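Local coordinates for protein beta-phosphoglucomutase (Bacteroides vulgatus, PDB 3DV9) that is a magnesium-bound member of the haloacid dehalogenase superfamily that probably interconverts beta-glucose 1-phosphate and glucose 6-phosphate as a beta-phosphoglucomutase, at residues P111-V116 with H144-I149; H16-I21 with K181-L186. All blocks are in the same frame, centred on the assembly; numbering follows the deposited sequence.

Interaction 1: residues P111-V116 with H144-I149; sequences PGALEV and HNFPGI
F146 and L114 pass each other in opposite directions, each side chain reaching back beside the backbone from which the other springs. The phenyl ring of F146 turns one side, the CD1-CE1 bond, toward the first turn of helix 113-122. Its CE1 lies 3.9 Å from L114 N, which sits at the ring edge, in the plane of the ring, so the aromatic rim and not a face abuts the backbone. The same CE1 approaches A113 CB at 4.0 Å, while CD1 packs on L114 CA and, at 4.1 Å, on L114 CD1. CG of F146 is anti to its own carbonyl carbon (chi1 -53°), and from there the ring extends to L114, although the first bond of the side chain does not aim there.

L114 answers in the other direction. Its CG is anti to the backbone N (chi1 173°), and one branch, CD1, does the touching: it meets the F146 ring, lies 4.0 Å from N145 O and reaches P147 CD at 4.3 Å. No hydrogen bond joins the two segments, and the contact is held by apolar packing. N145 CB rests over one face of the F146 ring, 3.8 Å above its plane and offset toward the rim. The amide of N145 is engaged elsewhere, ND2 with R141 O and OD1 with R109 NH2, which would help fix N145 against that face.

The contact sets the start of helix 113-122, N-capped by G112, against the end of helix 139-145. F35 meets F146 edge-to-face, L117 packs on F146 and I149, and V116 turns to helix 230-244. Along the chain the two helices flank strand 126-130, part of the parallel sheet of the Rossmann-like haloacid dehalogenase domain.

Interaction 2: residues H16-I21 with K181-L186; sequences HGYESI and KPNEAL
Y18 lays its phenol ring over the side chain of N183, whose CB stands 3.6 Å from the ring centroid and only 11° off the ring normal. This CH-pi contact lies at the margin of the Rossmann-like core of a haloacid dehalogenase fold, where the loop between helix 2-16 and strand 25-29 meets the turn leading into strand 185-189. The N183 amide continues the overlap, stacked at 14° to the ring, with its CG 4.0 Å from Y18 CD1. On the opposite face H16 O lies above the ring centre, so the aromatic group is sandwiched between its own chain segment and N183. Beyond the ring, Y18 OH reaches the pyrrolidine of P182, 3.6 Å from its CB, the two side chains crossing at about a right angle. An alanine in place of Y18 would probably leave N183 CB and its amide without their aromatic cover and open a gap beside P182.

CG of N183 stands between its backbone N and carbonyl carbon (chi1 69°), the crowded position, and the amide beyond it lies over the ring. From there ND2 donates a nearly straight hydrogen bond to S20 O, 3.1 Å long, with the acceptor lying in the plane of the amide; this would hold the amide against rotation. The backbone of N183 is also paired with D22, so the residue is tied to the loop at more than one point. I21 packs against Y12 and L13 of helix 2-16 and L244 of helix 230-244. Its CG2, anti to its own backbone N, approaches N183 O at 3.4 Å, and the same oxygen receives a CA-H...O contact from I21 CA at 3.2 Å.

From the N terminus, the chain runs through helix 2-16 into residues 16-21, then forms strand 25-29 and the helices from 38 to 101 before arriving at residues 111-116. Interaction 1 closes a short loop, completed by residues 144-149. Interaction 2 closes only at residues 181-186, with 159 residues between its segments, so interaction 1 is nested inside its loop. The two do not touch; their centres are 26 Å apart. Interaction 1 joins the start of helix 113-122 to the end of helix 139-145, on either side of strand 126-130 in sequence, whereas interaction 2 ties the loop after helix 2-16 to the entry of strand 185-189, neighbour of strand 25-29.

Interaction 1: residues P111-V116 with H144-I149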
loop_
_atom_site.group_PDB
_atom_site.type_symbol
_atom_site.label_atom_id
_atom_site.label_comp_id
_atom_site.label_asym_id
_atom_site.label_seq_id
_atom_site.Cartn_x
_atom_site.Cartn_y
_atom_site.Cartn_z
ATOM N N PRO A 111 2.567 5.892 13.875
ATOM C CA PRO A 111 3.625 6.776 14.331
ATOM C C PRO A 111 4.679 6.925 13.220
ATOM O O PRO A 111 5.008 5.956 12.507
ATOM C CB PRO A 111 4.227 6.019 15.520
ATOM C CG PRO A 111 3.022 5.295 16.102
ATOM C CD PRO A 111 2.406 4.757 14.804
ATOM N N GLY A 112 5.164 8.151 13.063
ATOM C CA GLY A 112 6.114 8.491 12.018
ATOM C C GLY A 112 5.460 8.937 10.727
ATOM O O GLY A 112 6.092 9.650 9.966
ATOM N N ALA A 113 4.187 8.594 10.495
ATOM C CA ALA A 113 3.576 8.909 9.170
ATOM C C ALA A 113 3.365 10.430 8.981
ATOM O O ALA A 113 3.730 11.002 7.967
ATOM C CB ALA A 113 2.232 8.156 9.019
ATOM N N LEU A 114 2.744 11.081 9.963
ATOM C CA LEU A 114 2.508 12.531 9.811
ATOM C C LEU A 114 3.843 13.277 9.712
ATOM O O LEU A 114 3.976 14.186 8.877
ATOM C CB LEU A 114 1.657 13.036 10.981
ATOM C CG LEU A 114 1.498 14.558 11.026
ATOM C CD1 LEU A 114 0.844 15.075 9.791
ATOM C CD2 LEU A 114 0.636 14.891 12.246
ATOM N N GLU A 115 4.822 12.887 10.528
ATOM C CA GLU A 115 6.115 13.536 10.480
ATOM C C GLU A 115 6.796 13.390 9.114
ATOM O O GLU A 115 7.320 14.364 8.552
ATOM C CB GLU A 115 7.028 13.033 11.565
ATOM C CG GLU A 115 8.373 13.790 11.551
ATOM C CD GLU A 115 9.242 13.419 12.748
ATOM O OE1 GLU A 115 8.733 12.776 13.697
ATOM O OE2 GLU A 115 10.428 13.776 12.748
ATOM N N VAL A 116 6.857 12.178 8.578
ATOM C CA VAL A 116 7.495 12.010 7.269
ATOM C C VAL A 116 6.753 12.733 6.124
ATOM O O VAL A 116 7.405 13.309 5.253
ATOM C CB VAL A 116 7.838 10.525 6.944
ATOM C CG1 VAL A 116 6.580 9.740 6.439
ATOM C CG2 VAL A 116 9.004 10.462 5.970
ATOM N N HIS A 144 -8.333 15.079 8.220
ATOM C CA HIS A 144 -8.350 15.250 9.668
ATOM C C HIS A 144 -7.034 14.776 10.330
ATOM O O HIS A 144 -6.656 15.234 11.426
ATOM C CB HIS A 144 -9.524 14.401 10.174
ATOM C CG HIS A 144 -9.662 14.340 11.659
ATOM N ND1 HIS A 144 -9.899 15.455 12.433
ATOM C CD2 HIS A 144 -9.636 13.289 12.508
ATOM C CE1 HIS A 144 -10.000 15.096 13.702
ATOM N NE2 HIS A 144 -9.845 13.785 13.776
ATOM N N ASN A 145 -6.384 13.800 9.691
ATOM C CA ASN A 145 -5.202 13.150 10.265
ATOM C C ASN A 145 -3.906 13.646 9.654
ATOM O O ASN A 145 -2.879 13.631 10.284
ATOM C CB ASN A 145 -5.302 11.634 10.176
ATOM C CG ASN A 145 -6.277 11.095 11.142
ATOM O OD1 ASN A 145 -5.916 10.762 12.271
ATOM N ND2 ASN A 145 -7.543 11.035 10.736
ATOM N N PHE A 146 -3.978 14.086 8.400
ATOM C CA PHE A 146 -2.795 14.571 7.662
ATOM C C PHE A 146 -3.162 15.917 7.003
ATOM O O PHE A 146 -3.328 15.982 5.760
ATOM C CB PHE A 146 -2.363 13.486 6.623
ATOM C CG PHE A 146 -2.166 12.118 7.242
ATOM C CD1 PHE A 146 -1.064 11.861 8.054
ATOM C CD2 PHE A 146 -3.115 11.098 7.050
ATOM C CE1 PHE A 146 -0.885 10.572 8.659
ATOM C CE2 PHE A 146 -2.970 9.833 7.640
ATOM C CZ PHE A 146 -1.856 9.557 8.460
ATOM N N PRO A 147 -3.323 16.966 7.816
ATOM C CA PRO A 147 -3.984 18.179 7.308
ATOM C C PRO A 147 -3.204 18.851 6.155
ATOM O O PRO A 147 -1.994 19.135 6.273
ATOM C CB PRO A 147 -4.088 19.102 8.553
ATOM C CG PRO A 147 -3.885 18.228 9.725
ATOM C CD PRO A 147 -2.952 17.116 9.240
ATOM N N GLY A 148 -3.886 19.041 5.026
ATOM C CA GLY A 148 -3.311 19.668 3.844
ATOM C C GLY A 148 -2.248 18.871 3.096
ATOM O O GLY A 148 -1.578 19.417 2.209
ATOM N N ILE A 149 -2.096 17.588 3.433
ATOM C CA ILE A 149 -1.028 16.766 2.836
ATOM C C ILE A 149 -1.487 16.191 1.496
ATOM O O ILE A 149 -0.748 16.274 0.512
ATOM C CB ILE A 149 -0.557 15.615 3.789
ATOM C CG1 ILE A 149 -0.017 16.207 5.119
ATOM C CG2 ILE A 149 0.422 14.603 3.048
ATOM C CD1 ILE A 149 1.199 17.087 4.959
#

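Interaction 2: residues H16-I21 with K181-L186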
loop_
_atom_site.group_PDB
_atom_site.type_symbol
_atom_site.label_atom_id
_atom_site.label_comp_id
_atom_site.label_asym_id
_atom_site.label_seq_id
_atom_site.Cartn_x
_atom_site.Cartn_y
_atom_site.Cartn_z
ATOM N N HIS A 16 16.497 -0.921 -14.972
ATOM C CA HIS A 16 15.450 -0.193 -15.693
ATOM C C HIS A 16 15.981 0.749 -16.783
ATOM O O HIS A 16 15.207 1.265 -17.603
ATOM C CB HIS A 16 14.592 0.598 -14.684
ATOM C CG HIS A 16 13.866 -0.264 -13.701
ATOM N ND1 HIS A 16 12.558 -0.649 -13.880
ATOM C CD2 HIS A 16 14.266 -0.828 -12.539
ATOM C CE1 HIS A 16 12.176 -1.396 -12.866
ATOM N NE2 HIS A 16 13.194 -1.524 -12.037
ATOM N N GLY A 17 17.293 0.972 -16.807
ATOM C CA GLY A 17 17.899 1.831 -17.814
ATOM C C GLY A 17 17.666 3.309 -17.585
ATOM O O GLY A 17 17.533 4.074 -18.537
ATOM N N TYR A 18 17.643 3.719 -16.317
ATOM C CA TYR A 18 17.612 5.130 -15.975
ATOM C C TYR A 18 18.969 5.645 -15.546
ATOM O O TYR A 18 19.800 4.879 -15.055
ATOM C CB TYR A 18 16.607 5.406 -14.834
ATOM C CG TYR A 18 15.184 4.987 -15.126
ATOM C CD1 TYR A 18 14.516 5.477 -16.257
ATOM C CD2 TYR A 18 14.488 4.124 -14.255
ATOM C CE1 TYR A 18 13.198 5.091 -16.529
ATOM C CE2 TYR A 18 13.185 3.736 -14.526
ATOM C CZ TYR A 18 12.547 4.223 -15.656
ATOM O OH TYR A 18 11.247 3.871 -15.893
ATOM N N GLU A 19 19.177 6.950 -15.747
ATOM C CA GLU A 19 20.402 7.590 -15.289
ATOM C C GLU A 19 20.289 7.940 -13.816
ATOM O O GLU A 19 21.287 7.904 -13.103
ATOM C CB GLU A 19 20.735 8.850 -16.090
ATOM C CG GLU A 19 21.235 8.589 -17.510
ATOM C CD GLU A 19 22.514 7.770 -17.554
ATOM O OE1 GLU A 19 22.563 6.791 -18.336
ATOM O OE2 GLU A 19 23.462 8.100 -16.799
ATOM N N SER A 20 19.078 8.272 -13.363
ATOM C CA SER A 20 18.887 8.687 -11.993
ATOM C C SER A 20 17.414 8.576 -11.612
ATOM O O SER A 20 16.545 8.410 -12.470
ATOM C CB SER A 20 19.285 10.156 -11.824
ATOM O OG SER A 20 18.362 10.957 -12.545
ATOM N N ILE A 21 17.160 8.682 -10.316
ATOM C CA ILE A 21 15.809 8.941 -9.833
ATOM C C ILE A 21 15.753 10.445 -9.597
ATOM O O ILE A 21 16.564 10.994 -8.869
ATOM C CB ILE A 21 15.468 8.137 -8.522
ATOM C CG1 ILE A 21 15.174 6.652 -8.867
ATOM C CG2 ILE A 21 14.258 8.777 -7.752
ATOM C CD1 ILE A 21 15.221 5.696 -7.695
ATOM N N LYS A 181 6.881 10.285 -14.168
ATOM C CA LYS A 181 7.565 9.111 -14.745
ATOM C C LYS A 181 7.908 8.113 -13.634
ATOM O O LYS A 181 7.967 8.504 -12.461
ATOM C CB LYS A 181 8.839 9.568 -15.473
ATOM C CG LYS A 181 8.553 10.640 -16.576
ATOM C CD LYS A 181 9.691 10.791 -17.542
ATOM C CE LYS A 181 10.920 11.434 -16.907
ATOM N NZ LYS A 181 12.086 11.504 -17.895
ATOM N N PRO A 182 8.104 6.822 -13.979
ATOM C CA PRO A 182 8.389 5.865 -12.903
ATOM C C PRO A 182 9.643 6.189 -12.090
ATOM O O PRO A 182 9.667 5.913 -10.887
ATOM C CB PRO A 182 8.527 4.528 -13.638
ATOM C CG PRO A 182 7.692 4.744 -14.927
ATOM C CD PRO A 182 8.036 6.144 -15.302
ATOM N N ASN A 183 10.643 6.799 -12.722
ATOM C CA ASN A 183 11.879 7.191 -12.021
ATOM C C ASN A 183 11.774 8.552 -11.279
ATOM O O ASN A 183 12.784 9.106 -10.849
ATOM C CB ASN A 183 13.067 7.216 -12.982
ATOM C CG ASN A 183 12.961 8.332 -13.984
ATOM O OD1 ASN A 183 11.908 8.518 -14.605
ATOM N ND2 ASN A 183 14.068 9.075 -14.172
ATOM N N GLU A 184 10.566 9.082 -11.154
ATOM C CA GLU A 184 10.302 10.326 -10.402
ATOM C C GLU A 184 9.525 10.062 -9.113
ATOM O O GLU A 184 9.081 10.994 -8.444
ATOM C CB GLU A 184 9.541 11.349 -11.273
ATOM C CG GLU A 184 10.359 11.857 -12.467
ATOM C CD GLU A 184 9.555 12.723 -13.450
ATOM O OE1 GLU A 184 8.300 12.654 -13.464
ATOM O OE2 GLU A 184 10.206 13.455 -14.223
ATOM N N ALA A 185 9.275 8.785 -8.825
ATOM C CA ALA A 185 8.450 8.410 -7.680
ATOM C C ALA A 185 9.074 7.299 -6.814
ATOM O O ALA A 185 10.003 6.595 -7.244
ATOM C CB ALA A 185 7.039 8.004 -8.149
ATOM N N LEU A 186 8.577 7.215 -5.566
ATOM C CA LEU A 186 8.827 6.079 -4.666
ATOM C C LEU A 186 7.463 5.472 -4.300
ATOM O O LEU A 186 6.478 6.187 -4.177
ATOM C CB LEU A 186 9.473 6.563 -3.353
ATOM C CG LEU A 186 10.961 6.878 -3.200
ATOM C CD1 LEU A 186 11.491 7.685 -4.318
ATOM C CD2 LEU A 186 11.232 7.529 -1.842
#